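Side-chain contacts in NAD-dependent protein deacylase 2 (Archaeoglobus fulgidus, PDB 4TWJ), which removes acetyl groups from lysines of proteins such as the chromatin protein Alba, consuming NAD+ and releasing nicotinamide and 2''-O-acetyl-ADP-ribose: residues A[199-202]-A[203-207]; A[173-176]-A[177-181]; A[62-65]-A[66-69]. All coordinates share one frame; numbering follows the deposited sequence.

Interaction 1: residues A[199-202]-A[203-207]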
ATOM      1  N   ALA A 199       4.769  -8.501   4.199  1.00 10.71           N
ATOM      2  CA  ALA A 199       3.474  -8.051   3.678  1.00 10.62           C
ATOM      3  C   ALA A 199       2.732  -9.148   2.904  1.00 10.73           C
ATOM      4  O   ALA A 199       1.535  -9.369   3.120  1.00 10.40           O
ATOM      5  CB  ALA A 199       3.648  -6.818   2.800  1.00 10.71           C
ATOM      6  N   ALA A 200       3.458  -9.846   2.037  1.00 11.04           N
ATOM      7  CA  ALA A 200       2.875 -10.872   1.171  1.00 11.33           C
ATOM      8  C   ALA A 200       2.287 -12.064   1.934  1.00 11.65           C
ATOM      9  O   ALA A 200       1.501 -12.816   1.365  1.00 12.17           O
ATOM     10  CB  ALA A 200       3.904 -11.360   0.154  1.00 11.44           C
ATOM     11  N   GLU A 201       2.659 -12.241   3.202  1.00 11.74           N
ATOM     12  CA  GLU A 201       2.072 -13.299   4.039  1.00 11.94           C
ATOM     13  C   GLU A 201       0.576 -13.070   4.274  1.00 11.56           C
ATOM     14  O   GLU A 201      -0.190 -14.020   4.452  1.00 11.67           O
ATOM     15  CB  GLU A 201       2.796 -13.382   5.391  1.00 12.61           C
ATOM     16  CG  GLU A 201       2.414 -14.578   6.260  1.00 13.38           C
ATOM     17  CD  GLU A 201       2.774 -15.910   5.637  1.00 14.02           C
ATOM     18  OE1 GLU A 201       3.788 -15.981   4.914  1.00 14.83           O
ATOM     19  OE2 GLU A 201       2.045 -16.902   5.873  1.00 15.04           O
ATOM     20  N   LEU A 202       0.158 -11.809   4.279  1.00 11.15           N
ATOM     21  CA  LEU A 202      -1.196 -11.461   4.698  1.00 10.98           C
ATOM     22  C   LEU A 202      -2.320 -12.095   3.858  1.00 10.86           C
ATOM     23  O   LEU A 202      -3.284 -12.604   4.430  1.00 10.65           O
ATOM     24  CB  LEU A 202      -1.347  -9.935   4.802  1.00 10.91           C
ATOM     25  CG  LEU A 202      -0.519  -9.357   5.958  1.00 11.06           C
ATOM     26  CD1 LEU A 202      -0.330  -7.858   5.796  1.00 11.14           C
ATOM     27  CD2 LEU A 202      -1.145  -9.677   7.303  1.00 11.08           C
ATOM     28  N   PRO A 203      -2.210 -12.079   2.513  1.00 10.91           N
ATOM     29  CA  PRO A 203      -3.242 -12.791   1.749  1.00 10.97           C
ATOM     30  C   PRO A 203      -3.298 -14.296   2.029  1.00 11.00           C
ATOM     31  O   PRO A 203      -4.376 -14.879   1.992  1.00 11.13           O
ATOM     32  CB  PRO A 203      -2.871 -12.524   0.278  1.00 10.94           C
ATOM     33  CG  PRO A 203      -1.566 -11.795   0.299  1.00 10.97           C
ATOM     34  CD  PRO A 203      -1.399 -11.202   1.657  1.00 10.86           C
ATOM     35  N   TYR A 204      -2.153 -14.913   2.312  1.00 11.11           N
ATOM     36  CA  TYR A 204      -2.140 -16.334   2.671  1.00 11.37           C
ATOM     37  C   TYR A 204      -2.817 -16.583   4.016  1.00 11.23           C
ATOM     38  O   TYR A 204      -3.498 -17.588   4.195  1.00 11.56           O
ATOM     39  CB  TYR A 204      -0.717 -16.877   2.691  1.00 11.72           C
ATOM     40  CG  TYR A 204      -0.070 -16.901   1.332  1.00 12.24           C
ATOM     41  CD1 TYR A 204      -0.451 -17.839   0.374  1.00 12.58           C
ATOM     42  CD2 TYR A 204       0.927 -15.996   1.000  1.00 12.59           C
ATOM     43  CE1 TYR A 204       0.146 -17.866  -0.877  1.00 12.80           C
ATOM     44  CE2 TYR A 204       1.523 -16.010  -0.247  1.00 13.03           C
ATOM     45  CZ  TYR A 204       1.135 -16.947  -1.179  1.00 13.19           C
ATOM     46  OH  TYR A 204       1.739 -16.961  -2.419  1.00 13.93           O
ATOM     47  N   ILE A 205      -2.619 -15.669   4.959  1.00 11.23           N
ATOM     48  CA  ILE A 205      -3.301 -15.750   6.249  1.00 11.36           C
ATOM     49  C   ILE A 205      -4.819 -15.660   6.067  1.00 11.50           C
ATOM     50  O   ILE A 205      -5.569 -16.436   6.665  1.00 11.43           O
ATOM     51  CB  ILE A 205      -2.805 -14.650   7.214  1.00 11.46           C
ATOM     52  CG1 ILE A 205      -1.364 -14.947   7.649  1.00 11.59           C
ATOM     53  CG2 ILE A 205      -3.719 -14.533   8.424  1.00 11.55           C
ATOM     54  CD1 ILE A 205      -0.676 -13.796   8.354  1.00 11.74           C
ATOM     55  N   ALA A 206      -5.269 -14.718   5.243  1.00 11.80           N
ATOM     56  CA  ALA A 206      -6.702 -14.565   4.970  1.00 12.12           C
ATOM     57  C   ALA A 206      -7.273 -15.808   4.282  1.00 12.75           C
ATOM     58  O   ALA A 206      -8.366 -16.267   4.618  1.00 12.86           O
ATOM     59  CB  ALA A 206      -6.954 -13.323   4.125  1.00 12.02           C
ATOM     60  N   LYS A 207      -6.513 -16.353   3.336  1.00 13.72           N
ATOM     61  CA  LYS A 207      -6.899 -17.576   2.624  1.00 14.79           C
ATOM     62  C   LYS A 207      -7.065 -18.748   3.597  1.00 15.16           C
ATOM     63  O   LYS A 207      -8.079 -19.453   3.564  1.00 14.96           O
ATOM     64  CB  LYS A 207      -5.852 -17.904   1.552  1.00 15.20           C
ATOM     65  CG  LYS A 207      -6.057 -19.217   0.811  1.00 16.17           C
ATOM     66  CD  LYS A 207      -7.141 -19.132  -0.236  1.00 16.75           C
ATOM     67  CE  LYS A 207      -7.108 -20.366  -1.128  1.00 17.30           C
ATOM     68  NZ  LYS A 207      -8.115 -20.283  -2.207  1.00 17.58           N
TER
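Glu-201 and Ile-205 touch one turn apart in the first turns of helix 201-208, and both backbone and side chains join them. The backbone part consists of two i to i+4 hydrogen bonds. Ile-205 N donates to Glu-201 O at 3.0 Å, and Ala-206 N to Leu-202 O. Pro-203 brings no N-H, a lack that costs little in a helix's first turn; its ring carbon CD lies 3.3 Å from Ala-200 O.

The apolar contacts are made by carbon branches. Glu-201 turns its CG anti to the backbone N (chi1 -171°), beside the carbonyl carbon, which leads it along the helix to Ile-205 CD1 at 3.8 Å; the two side chains cross at about a right angle. Leu-202 CD2 comes more loosely to Ile-205 CD1, at 4.3 Å. Leu-202 and Ile-205 also pack on helix 171-182, while Pro-203 and Ala-206 lie on Phe-187 and Met-213 of the parallel sheet.

At the Tyr-204 ring, which packs on the bound peptide's backbone, CD2 meets Ala-200 O obliquely at 3.3 Å. In this beta-alpha-beta unit (strand 186-190, helix 201-208, strand 212-217), the backbone holds the turn and the Glu-201, Leu-202 and Ile-205 side chains add only apolar carbon contacts.

Interaction 2: residues A[173-176]-A[177-181]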
ATOM      1  N   THR A 173       1.257  -1.979  13.859  1.00 14.73           N
ATOM      2  CA  THR A 173       0.606  -1.966  12.549  1.00 14.27           C
ATOM      3  C   THR A 173       0.555  -3.372  11.959  1.00 13.83           C
ATOM      4  O   THR A 173      -0.477  -3.788  11.435  1.00 13.30           O
ATOM      5  CB  THR A 173       1.332  -1.012  11.580  1.00 14.60           C
ATOM      6  OG1 THR A 173       1.325   0.312  12.132  1.00 15.16           O
ATOM      7  CG2 THR A 173       0.657  -0.986  10.218  1.00 14.51           C
ATOM      8  N   LEU A 174       1.659  -4.105  12.061  1.00 13.31           N
ATOM      9  CA  LEU A 174       1.702  -5.466  11.529  1.00 13.33           C
ATOM     10  C   LEU A 174       0.715  -6.372  12.267  1.00 13.31           C
ATOM     11  O   LEU A 174      -0.002  -7.138  11.631  1.00 13.17           O
ATOM     12  CB  LEU A 174       3.117  -6.048  11.603  1.00 13.39           C
ATOM     13  CG  LEU A 174       3.288  -7.435  10.971  1.00 13.58           C
ATOM     14  CD1 LEU A 174       2.794  -7.466   9.530  1.00 13.64           C
ATOM     15  CD2 LEU A 174       4.742  -7.870  11.057  1.00 13.68           C
ATOM     16  N   PHE A 175       0.674  -6.275  13.598  1.00 13.51           N
ATOM     17  CA  PHE A 175      -0.299  -7.040  14.397  1.00 13.86           C
ATOM     18  C   PHE A 175      -1.722  -6.764  13.932  1.00 13.72           C
ATOM     19  O   PHE A 175      -2.500  -7.692  13.711  1.00 13.55           O
ATOM     20  CB  PHE A 175      -0.174  -6.707  15.894  1.00 14.17           C
ATOM     21  CG  PHE A 175      -1.248  -7.334  16.756  1.00 14.69           C
ATOM     22  CD1 PHE A 175      -2.344  -6.592  17.185  1.00 14.87           C
ATOM     23  CD2 PHE A 175      -1.158  -8.665  17.138  1.00 15.21           C
ATOM     24  CE1 PHE A 175      -3.329  -7.167  17.975  1.00 15.11           C
ATOM     25  CE2 PHE A 175      -2.139  -9.248  17.930  1.00 15.26           C
ATOM     26  CZ  PHE A 175      -3.226  -8.497  18.348  1.00 15.29           C
ATOM     27  N   GLU A 176      -2.065  -5.489  13.772  1.00 13.82           N
ATOM     28  CA  GLU A 176      -3.418  -5.124  13.356  1.00 14.12           C
ATOM     29  C   GLU A 176      -3.733  -5.704  11.981  1.00 13.16           C
ATOM     30  O   GLU A 176      -4.839  -6.186  11.749  1.00 12.79           O
ATOM     31  CB  GLU A 176      -3.608  -3.602  13.343  1.00 15.33           C
ATOM     32  CG  GLU A 176      -3.635  -2.970  14.727  1.00 16.75           C
ATOM     33  CD  GLU A 176      -4.801  -3.442  15.579  1.00 18.00           C
ATOM     34  OE1 GLU A 176      -4.598  -3.649  16.796  1.00 20.31           O
ATOM     35  OE2 GLU A 176      -5.914  -3.608  15.042  1.00 19.54           O
ATOM     36  N   ALA A 177      -2.758  -5.657  11.079  1.00 12.48           N
ATOM     37  CA  ALA A 177      -2.939  -6.174   9.722  1.00 11.94           C
ATOM     38  C   ALA A 177      -3.143  -7.688   9.735  1.00 11.85           C
ATOM     39  O   ALA A 177      -3.984  -8.209   9.001  1.00 11.54           O
ATOM     40  CB  ALA A 177      -1.754  -5.800   8.845  1.00 11.93           C
ATOM     41  N   ILE A 178      -2.365  -8.386  10.558  1.00 11.84           N
ATOM     42  CA  ILE A 178      -2.540  -9.833  10.742  1.00 11.95           C
ATOM     43  C   ILE A 178      -3.938 -10.148  11.280  1.00 12.23           C
ATOM     44  O   ILE A 178      -4.612 -11.059  10.789  1.00 12.25           O
ATOM     45  CB  ILE A 178      -1.468 -10.417  11.687  1.00 12.06           C
ATOM     46  CG1 ILE A 178      -0.104 -10.407  10.994  1.00 12.19           C
ATOM     47  CG2 ILE A 178      -1.826 -11.840  12.115  1.00 12.08           C
ATOM     48  CD1 ILE A 178       1.068 -10.601  11.931  1.00 12.38           C
ATOM     49  N   GLU A 179      -4.372  -9.392  12.283  1.00 12.61           N
ATOM     50  CA  GLU A 179      -5.707  -9.579  12.852  1.00 12.93           C
ATOM     51  C   GLU A 179      -6.818  -9.332  11.833  1.00 12.74           C
ATOM     52  O   GLU A 179      -7.818 -10.057  11.813  1.00 13.03           O
ATOM     53  CB  GLU A 179      -5.892  -8.688  14.079  1.00 13.45           C
ATOM     54  CG  GLU A 179      -5.049  -9.132  15.258  1.00 13.86           C
ATOM     55  CD  GLU A 179      -5.410 -10.529  15.711  1.00 14.55           C
ATOM     56  OE1 GLU A 179      -6.587 -10.739  16.059  1.00 15.29           O
ATOM     57  OE2 GLU A 179      -4.527 -11.409  15.701  1.00 16.07           O
ATOM     58  N   GLU A 180      -6.642  -8.319  10.987  1.00 12.61           N
ATOM     59  CA  GLU A 180      -7.579  -8.076   9.893  1.00 12.64           C
ATOM     60  C   GLU A 180      -7.627  -9.264   8.933  1.00 12.41           C
ATOM     61  O   GLU A 180      -8.708  -9.734   8.581  1.00 12.09           O
ATOM     62  CB  GLU A 180      -7.215  -6.795   9.136  1.00 13.03           C
ATOM     63  CG  GLU A 180      -7.552  -5.520   9.895  1.00 13.44           C
ATOM     64  CD  GLU A 180      -9.037  -5.377  10.171  1.00 13.93           C
ATOM     65  OE1 GLU A 180      -9.848  -5.659   9.269  1.00 13.85           O
ATOM     66  OE2 GLU A 180      -9.396  -4.990  11.299  1.00 15.19           O
ATOM     67  N   ALA A 181      -6.459  -9.761   8.530  1.00 12.16           N
ATOM     68  CA  ALA A 181      -6.390 -10.906   7.620  1.00 12.20           C
ATOM     69  C   ALA A 181      -7.031 -12.157   8.224  1.00 12.50           C
ATOM     70  O   ALA A 181      -7.739 -12.886   7.532  1.00 12.14           O
ATOM     71  CB  ALA A 181      -4.949 -11.192   7.229  1.00 12.20           C
TER
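Phe-175 holds its CG anti to the backbone N (chi1 173°), which carries the ring forward along the helix, while Glu-179 folds back with its CG beside the backbone N and bends again at chi2; the two side chains therefore meet one turn apart. Glu-179 CG lies over one face of the ring in a CH-pi contact, 3.8 Å from the Phe-175 ring centroid and displaced toward the rim. Phe-175 CZ is the ring atom nearest Glu-179 CG, at 3.6 Å. The carboxylate beyond is nearly parallel to the ring, the planes 17° apart, and Glu-179 OE2 stands 3.9 Å from Phe-175 CE2. The aliphatic part of the glutamate thus shields the ring while its charged end continues past the rim.

A second pair, Leu-174 and Ile-178, touches on another side of the helix, with Leu-174 CG 4.0 Å from Ile-178 CD1. The same two pairs are also joined through the backbone: Ile-178 N to Leu-174 O and Glu-179 N to Phe-175 O are both 2.9 Å. Glu-180 CG packs 3.4 Å from Glu-176 O, and its OE1 is hydrogen-bonded to His-17 NE2.

Ala-177 is buried against Leu-115 and Ile-98 of the parallel sheet and Leu-202 of helix 201-208, and Leu-174 packs on the backbone of the bound peptide. Such a division, with Phe-175 and Glu-179 on the outer side and Ala-177 and Ala-181 on the buried side, is typical of an amphipathic helix, here one flanking the parallel sheet of the sirtuin's Rossmann-like domain.

Interaction 3: residues A[62-65]-A[66-69]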
ATOM      1  N   ALA A  62      21.824   8.929  -2.400  1.00 14.05           N
ATOM      2  CA  ALA A  62      21.294   8.054  -3.451  1.00 14.13           C
ATOM      3  C   ALA A  62      19.813   7.730  -3.236  1.00 13.89           C
ATOM      4  O   ALA A  62      19.025   7.754  -4.177  1.00 13.96           O
ATOM      5  CB  ALA A  62      22.111   6.773  -3.552  1.00 14.48           C
ATOM      6  N   PHE A  63      19.433   7.436  -1.994  1.00 13.57           N
ATOM      7  CA  PHE A  63      18.029   7.211  -1.675  1.00 13.43           C
ATOM      8  C   PHE A  63      17.179   8.423  -2.050  1.00 13.12           C
ATOM      9  O   PHE A  63      16.113   8.288  -2.650  1.00 13.03           O
ATOM     10  CB  PHE A  63      17.845   6.899  -0.185  1.00 13.71           C
ATOM     11  CG  PHE A  63      16.418   6.967   0.267  1.00 14.03           C
ATOM     12  CD1 PHE A  63      15.563   5.890   0.077  1.00 14.33           C
ATOM     13  CD2 PHE A  63      15.917   8.118   0.862  1.00 14.37           C
ATOM     14  CE1 PHE A  63      14.244   5.954   0.477  1.00 14.42           C
ATOM     15  CE2 PHE A  63      14.595   8.190   1.261  1.00 14.66           C
ATOM     16  CZ  PHE A  63      13.757   7.106   1.070  1.00 14.71           C
ATOM     17  N   TRP A  64      17.650   9.611  -1.687  1.00 12.95           N
ATOM     18  CA  TRP A  64      16.881  10.823  -1.953  1.00 12.94           C
ATOM     19  C   TRP A  64      16.815  11.173  -3.445  1.00 13.48           C
ATOM     20  O   TRP A  64      15.767  11.597  -3.931  1.00 13.70           O
ATOM     21  CB  TRP A  64      17.416  11.989  -1.118  1.00 12.60           C
ATOM     22  CG  TRP A  64      16.979  11.895   0.315  1.00 12.20           C
ATOM     23  CD1 TRP A  64      17.770  11.740   1.418  1.00 12.02           C
ATOM     24  CD2 TRP A  64      15.631  11.924   0.789  1.00 12.13           C
ATOM     25  NE1 TRP A  64      16.993  11.690   2.555  1.00 11.91           N
ATOM     26  CE2 TRP A  64      15.676  11.800   2.192  1.00 12.01           C
ATOM     27  CE3 TRP A  64      14.390  12.059   0.159  1.00 12.25           C
ATOM     28  CZ2 TRP A  64      14.525  11.796   2.977  1.00 12.16           C
ATOM     29  CZ3 TRP A  64      13.251  12.064   0.934  1.00 12.25           C
ATOM     30  CH2 TRP A  64      13.324  11.933   2.334  1.00 12.25           C
ATOM     31  N   GLU A  65      17.915  10.989  -4.167  1.00 14.35           N
ATOM     32  CA  GLU A  65      17.918  11.220  -5.616  1.00 15.03           C
ATOM     33  C   GLU A  65      17.001  10.217  -6.327  1.00 15.46           C
ATOM     34  O   GLU A  65      16.297  10.570  -7.268  1.00 15.29           O
ATOM     35  CB  GLU A  65      19.341  11.140  -6.183  1.00 15.70           C
ATOM     36  CG  GLU A  65      20.282  12.231  -5.679  1.00 16.20           C
ATOM     37  CD  GLU A  65      19.972  13.611  -6.232  1.00 16.99           C
ATOM     38  OE1 GLU A  65      20.454  14.608  -5.644  1.00 17.31           O
ATOM     39  OE2 GLU A  65      19.260  13.709  -7.253  1.00 18.05           O
ATOM     40  N   PHE A  66      17.004   8.972  -5.860  1.00 16.18           N
ATOM     41  CA  PHE A  66      16.090   7.956  -6.380  1.00 17.04           C
ATOM     42  C   PHE A  66      14.635   8.356  -6.125  1.00 17.03           C
ATOM     43  O   PHE A  66      13.793   8.242  -7.013  1.00 17.48           O
ATOM     44  CB  PHE A  66      16.390   6.594  -5.753  1.00 17.59           C
ATOM     45  CG  PHE A  66      15.390   5.530  -6.103  1.00 18.64           C
ATOM     46  CD1 PHE A  66      15.314   5.029  -7.397  1.00 19.47           C
ATOM     47  CD2 PHE A  66      14.524   5.026  -5.139  1.00 19.54           C
ATOM     48  CE1 PHE A  66      14.393   4.045  -7.724  1.00 20.10           C
ATOM     49  CE2 PHE A  66      13.601   4.041  -5.459  1.00 19.99           C
ATOM     50  CZ  PHE A  66      13.534   3.552  -6.754  1.00 20.01           C
ATOM     51  N   SER A  67      14.354   8.850  -4.921  1.00 17.12           N
ATOM     52  CA  SER A  67      13.003   9.278  -4.557  1.00 17.46           C
ATOM     53  C   SER A  67      12.523  10.452  -5.412  1.00 17.92           C
ATOM     54  O   SER A  67      11.337  10.544  -5.736  1.00 18.03           O
ATOM     55  CB  SER A  67      12.938   9.650  -3.070  1.00 17.52           C
ATOM     56  OG  SER A  67      13.215   8.530  -2.247  1.00 17.83           O
ATOM     57  N   MET A  68      13.443  11.345  -5.771  1.00 18.33           N
ATOM     58  CA  MET A  68      13.117  12.477  -6.642  1.00 19.38           C
ATOM     59  C   MET A  68      12.725  12.009  -8.038  1.00 21.53           C
ATOM     60  O   MET A  68      11.826  12.580  -8.656  1.00 22.29           O
ATOM     61  CB  MET A  68      14.303  13.434  -6.749  1.00 18.84           C
ATOM     62  CG  MET A  68      14.552  14.233  -5.486  1.00 18.43           C
ATOM     63  SD  MET A  68      16.151  15.051  -5.509  1.00 18.03           S
ATOM     64  CE  MET A  68      16.082  15.889  -3.926  1.00 17.97           C
ATOM     65  N   GLU A  69      13.408  10.979  -8.532  1.00 23.64           N
ATOM     66  CA  GLU A  69      13.073  10.383  -9.825  1.00 26.23           C
ATOM     67  C   GLU A  69      11.735   9.651  -9.758  1.00 27.23           C
ATOM     68  O   GLU A  69      10.917   9.760 -10.672  1.00 27.93           O
ATOM     69  CB  GLU A  69      14.168   9.414 -10.277  1.00 27.41           C
ATOM     70  CG  GLU A  69      15.487  10.090 -10.618  1.00 28.97           C
ATOM     71  CD  GLU A  69      16.590   9.111 -10.983  1.00 30.77           C
ATOM     72  OE1 GLU A  69      17.517   9.517 -11.716  1.00 32.84           O
ATOM     73  OE2 GLU A  69      16.544   7.941 -10.537  1.00 32.59           O
TER
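Ser-67 OG sits over one face of the Phe-63 ring, 3.6 Å above its plane and displaced toward the rim, with Phe-63 CZ the closest ring atom at 3.7 Å. The hydroxyl is turned beside its own backbone N (chi1 -63°), a rotation that brings it back to the preceding turn, where Ser-67 OG donates to Phe-63 O at 2.9 Å. Phe-63 O also accepts from Ser-67 N at 2.9 Å, so two donors of one residue grip a single oxygen from opposite faces of its plane. The hydroxyl comes from well above the plane, 36° out of it. An alanine here would keep the backbone N-H hydrogen bond but is likely to leave Phe-63 O with one donor fewer and that side of the ring less well covered.

Phe-63 in turn stands edge-on to its neighbour: its CE2 points at the middle of one face of the Trp-64 indole, 3.7 Å above the plane. Farther round the helix Glu-65 and Met-68 slant across each other, Glu-65 OE2 lying 3.8 Å from Met-68 SD, and Met-68 CG packs 3.3 Å from Trp-64 O.

Phe-63, Phe-66 and Ser-67 all pack on a modified side chain of the bound peptide, in keeping with a part in holding the acylated lysine. Around helix 60-73, Trp-64 NE1 is hydrogen-bonded to Val-158 O and its indole packs on Pro-160 of strand 158-162, while Ser-67 and Met-68 both lie against Phe-142 of helix 139-143.

Overall arrangement
From the N terminus, interaction 3 comes first, within helix 60-73, followed by interaction 2 within helix 171-182 and interaction 1 at the start of helix 201-208. Each is local and closes no long loop, and the three follow in series without nesting or crossing. Interactions 1 and 2 touch, their centres about 10 Å apart: Leu-202 CD2 lies 3.6 Å from Ala-177 O, and Ala-206 CB 3.5 Å from Ala-181 O, joining two helices beside the parallel sheet. Interaction 3 lies across the chain's centre, about 30 Å from both others between centres, near the zinc-bearing region. Residues of all three pack on the bound peptide, so the peptide is touched from both sides of the chain's centre.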